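Local coordinates for Lmo2125 protein (Listeria monocytogenes serovar 1/2a, PDB 5TU0) that binds maltose and probably delivers it, as a solute-binding lipoprotein at the cell membrane, to a transporter for uptake, at residues 144-147 / 153-156; 222-227 / 234-239. The protein carries 2 engineered substitutions. One frame throughout, in Å; residues are numbered along the deposited sequence. Where two conformers were deposited one is given.

Interaction 1: residues 144-147 / 153-156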
# COMPACT_ATOMS: atom_id res chain seq x y z
N PHE A 144 11.78 25.18 -11.86
CA PHE A 144 11.43 24.55 -10.58
C PHE A 144 12.46 24.83 -9.47
O PHE A 144 12.48 24.14 -8.46
CB PHE A 144 11.25 23.04 -10.78
CG PHE A 144 10.36 22.69 -11.93
CD1 PHE A 144 9.04 23.13 -11.94
CD2 PHE A 144 10.83 21.93 -12.99
CE1 PHE A 144 8.20 22.83 -13.01
CE2 PHE A 144 10.00 21.63 -14.05
CZ PHE A 144 8.68 22.07 -14.06
N ALA A 145 13.30 25.84 -9.66
CA ALA A 145 14.30 26.20 -8.67
C ALA A 145 13.64 26.60 -7.36
O ALA A 145 12.54 27.17 -7.36
CB ALA A 145 15.18 27.35 -9.18
N PHE A 146 14.30 26.26 -6.26
CA PHE A 146 13.83 26.57 -4.91
C PHE A 146 14.78 27.67 -4.48
O PHE A 146 15.80 27.41 -3.84
CB PHE A 146 13.90 25.32 -4.04
CG PHE A 146 13.25 25.47 -2.71
CD1 PHE A 146 11.88 25.36 -2.58
CD2 PHE A 146 14.01 25.68 -1.58
CE1 PHE A 146 11.27 25.47 -1.34
CE2 PHE A 146 13.41 25.80 -0.34
CZ PHE A 146 12.04 25.69 -0.22
N THR A 147 14.44 28.89 -4.85
CA THR A 147 15.34 30.05 -4.70
C THR A 147 15.87 30.41 -3.31
O THR A 147 16.94 31.03 -3.20
CB THR A 147 14.72 31.30 -5.36
OG1 THR A 147 13.41 31.51 -4.82
CG2 THR A 147 14.61 31.08 -6.87
N ASN A 153 16.18 22.31 -6.04
CA ASN A 153 15.12 22.22 -7.03
C ASN A 153 14.03 21.26 -6.56
O ASN A 153 14.31 20.28 -5.89
CB ASN A 153 15.79 21.75 -8.34
CG ASN A 153 14.84 21.73 -9.54
OD1 ASN A 153 14.03 20.82 -9.67
ND2 ASN A 153 15.00 22.71 -10.45
N THR A 154 12.78 21.57 -6.92
CA THR A 154 11.62 20.77 -6.54
C THR A 154 10.94 20.14 -7.74
O THR A 154 9.76 19.77 -7.65
CB THR A 154 10.59 21.63 -5.76
OG1 THR A 154 10.19 22.77 -6.55
CG2 THR A 154 11.17 22.11 -4.43
N GLY A 155 11.67 20.00 -8.86
CA GLY A 155 11.13 19.39 -10.08
C GLY A 155 10.47 18.06 -9.79
O GLY A 155 9.32 17.81 -10.20
N PHE A 156 11.20 17.22 -9.07
CA PHE A 156 10.71 15.91 -8.62
C PHE A 156 10.92 15.81 -7.11
O PHE A 156 11.98 16.19 -6.61
CB PHE A 156 11.46 14.78 -9.32
CG PHE A 156 11.29 13.44 -8.65
CD1 PHE A 156 10.09 12.77 -8.73
CD2 PHE A 156 12.33 12.86 -7.92
CE1 PHE A 156 9.91 11.53 -8.10
CE2 PHE A 156 12.16 11.62 -7.30
CZ PHE A 156 10.96 10.97 -7.39
O HOH W 1 10.79 25.32 -6.22
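A single beta bridge between A145 and N153, with an Asx turn beside it, closes the hairpin-like loop that lies between helix 132-138 and the short strand 156-157. The two backbones come to 4.4 Å at the CA atoms of A145 and N153, and one direct hydrogen bond spans them: T154 N donates to F144 O at 3.0 Å, almost straight at the hydrogen (174°) and tilted a little from the carbonyl plane. Beyond that bond, a water donates to T154 OG1 and, weakly, to A145 O, and so bridges the same two segments a second time. T154 OG1 also pairs with K232 O, so this buried hydroxyl has two partners. The torsion chi1 of 57° sets OG1 between the backbone N and the carbonyl carbon and leaves CG2 anti to the carbonyl carbon, 3.8 Å from F146 CD1; P211 touches both of these side chains. F144 starts toward the other segment, with CB 3.6 Å from G155 N and ring atoms CG and CD2 meeting G155 CA obliquely, while the side chain also touches L124 and L138. N153, with CG anti to its N (chi1 -174°), brings its amide beside the F144 carbonyl: ND2 bonds to D141 O, and OD1 comes within 3.7 Å of F144 CB. In the Asx turn, G155 N donates to N153 OD1 at 2.6 Å, from above the plane of the amide.

Interaction 2: residues 222-227 / 234-239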
# COMPACT_ATOMS: atom_id res chain seq x y z
N ASP A 222 3.97 17.28 4.40
CA ASP A 222 3.30 18.59 4.30
C ASP A 222 4.00 19.45 3.24
O ASP A 222 3.34 20.11 2.43
CB ASP A 222 3.29 19.35 5.63
CG ASP A 222 2.23 18.84 6.62
OD1 ASP A 222 1.44 17.92 6.30
OD2 ASP A 222 2.18 19.39 7.74
N PHE A 223 5.32 19.43 3.26
CA PHE A 223 6.12 20.19 2.32
C PHE A 223 5.85 19.72 0.90
O PHE A 223 5.58 20.52 0.01
CB PHE A 223 7.61 20.02 2.65
CG PHE A 223 8.53 20.70 1.68
CD1 PHE A 223 8.86 22.04 1.85
CD2 PHE A 223 9.09 20.01 0.61
CE1 PHE A 223 9.71 22.67 0.96
CE2 PHE A 223 9.94 20.64 -0.29
CZ PHE A 223 10.25 21.98 -0.11
N ILE A 224 5.94 18.42 0.69
CA ILE A 224 5.73 17.84 -0.62
C ILE A 224 4.33 18.13 -1.18
O ILE A 224 4.21 18.48 -2.35
CB ILE A 224 6.03 16.32 -0.60
CG1 ILE A 224 7.52 16.09 -0.34
CG2 ILE A 224 5.64 15.65 -1.92
CD1 ILE A 224 7.83 14.65 0.02
N GLN A 225 3.28 17.96 -0.37
CA GLN A 225 1.90 18.20 -0.83
C GLN A 225 1.68 19.67 -1.15
O GLN A 225 0.98 20.02 -2.12
CB GLN A 225 0.87 17.75 0.20
CG GLN A 225 0.98 16.29 0.60
CD GLN A 225 1.03 15.35 -0.58
OE1 GLN A 225 1.88 14.45 -0.64
NE2 GLN A 225 0.15 15.56 -1.54
N ASP A 226 2.26 20.53 -0.32
CA ASP A 226 2.15 21.97 -0.50
C ASP A 226 2.78 22.37 -1.85
O ASP A 226 2.19 23.16 -2.59
CB ASP A 226 2.82 22.69 0.68
CG ASP A 226 2.64 24.20 0.63
OD1 ASP A 226 1.47 24.66 0.71
OD2 ASP A 226 3.66 24.92 0.56
N GLN A 227 3.96 21.82 -2.17
CA GLN A 227 4.64 22.15 -3.44
C GLN A 227 3.86 21.67 -4.67
O GLN A 227 3.70 22.40 -5.65
CB GLN A 227 6.07 21.58 -3.48
CG GLN A 227 7.00 22.16 -2.42
CD GLN A 227 7.32 23.63 -2.62
OE1 GLN A 227 7.12 24.45 -1.72
NE2 GLN A 227 7.80 23.97 -3.80
N ALA A 234 6.78 19.47 -10.25
CA ALA A 234 6.25 18.92 -11.51
C ALA A 234 5.80 17.46 -11.42
O ALA A 234 4.86 17.06 -12.12
CB ALA A 234 7.28 19.07 -12.61
N ALA A 235 6.47 16.69 -10.57
CA ALA A 235 6.17 15.27 -10.40
C ALA A 235 6.56 14.80 -9.00
O ALA A 235 7.60 15.21 -8.45
CB ALA A 235 6.92 14.46 -11.45
N ILE A 236 5.71 13.94 -8.43
CA ILE A 236 5.99 13.42 -7.11
C ILE A 236 5.53 11.99 -6.99
O ILE A 236 4.64 11.54 -7.73
CB ILE A 236 5.25 14.21 -5.98
CG1 ILE A 236 3.72 14.09 -6.10
CG2 ILE A 236 5.61 15.68 -6.00
CD1 ILE A 236 2.96 14.70 -4.94
N LEU A 237 6.13 11.28 -6.05
CA LEU A 237 5.74 9.91 -5.73
C LEU A 237 4.57 10.05 -4.76
O LEU A 237 4.63 10.89 -3.87
CB LEU A 237 6.92 9.20 -5.07
CG LEU A 237 6.83 7.72 -4.77
CD1 LEU A 237 6.54 6.92 -6.03
CD2 LEU A 237 8.14 7.28 -4.13
N GLY A 238 3.50 9.26 -4.92
CA GLY A 238 2.36 9.34 -4.02
C GLY A 238 1.45 8.15 -4.10
O GLY A 238 1.59 7.32 -4.99
N GLY A 239 0.53 8.04 -3.15
CA GLY A 239 -0.41 6.92 -3.15
C GLY A 239 -1.74 7.33 -3.76
O GLY A 239 -2.01 8.51 -3.87
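I224 and I236 meet methyl to methyl where helix 217-229 faces strand 235-238. A single branch of the helix residue makes the touch: I224 CG2 lies 4.1 Å from I236 CG2 and equally far from I236 CD1, touching both methyls of I236 as the two side chains cross. The torsion of I224 (chi1 -67°) turns CG2 anti to the backbone N; at I236 the value of 64° instead places CG1 between N and the carbonyl carbon, and CD1 extends from there beside CG2. Q225 adds a looser contact, its CB leading away from the strand and its amide end curling back toward I236 CD1. Helix 217-229 packs here on strand 235-238, an inner strand of the mixed sheet in one lobe of this solute-binding protein, with the CA atoms of I224 and I236 7.9 Å apart. The strand is held between the antiparallel strand 105-121, where I236 pairs with Y119, and the parallel strand 156-157, where A235 pairs with L157. The I236 side chain also touches L157 and Y119, and M214 lies against I224. The Q225 side chain is about 8 Å from a bound glucose unit, and G239 O accepts a hydrogen bond from Y119 OH.

How the interactions relate
Both contacts are largely buried, yet they differ in place and chemistry. Interaction 1 sits farther out, its centre about 28 Å from the centre of the chain, against about 17 Å for the centre of interaction 2, and includes the exposed A145. It combines one backbone hydrogen bond and a water bridge with packing by two phenylalanines, joining two loop segments; interaction 2 has no hydrogen bond across it and joins helix to sheet through isoleucine methyls. They share an edge, where the loop of 153-156 runs into strand 156-157 beside strand 235-238. There G155 O lies 3.1 Å from A235 N, probably a hydrogen bond, and F144 CZ packs 3.6 Å from A234 CB.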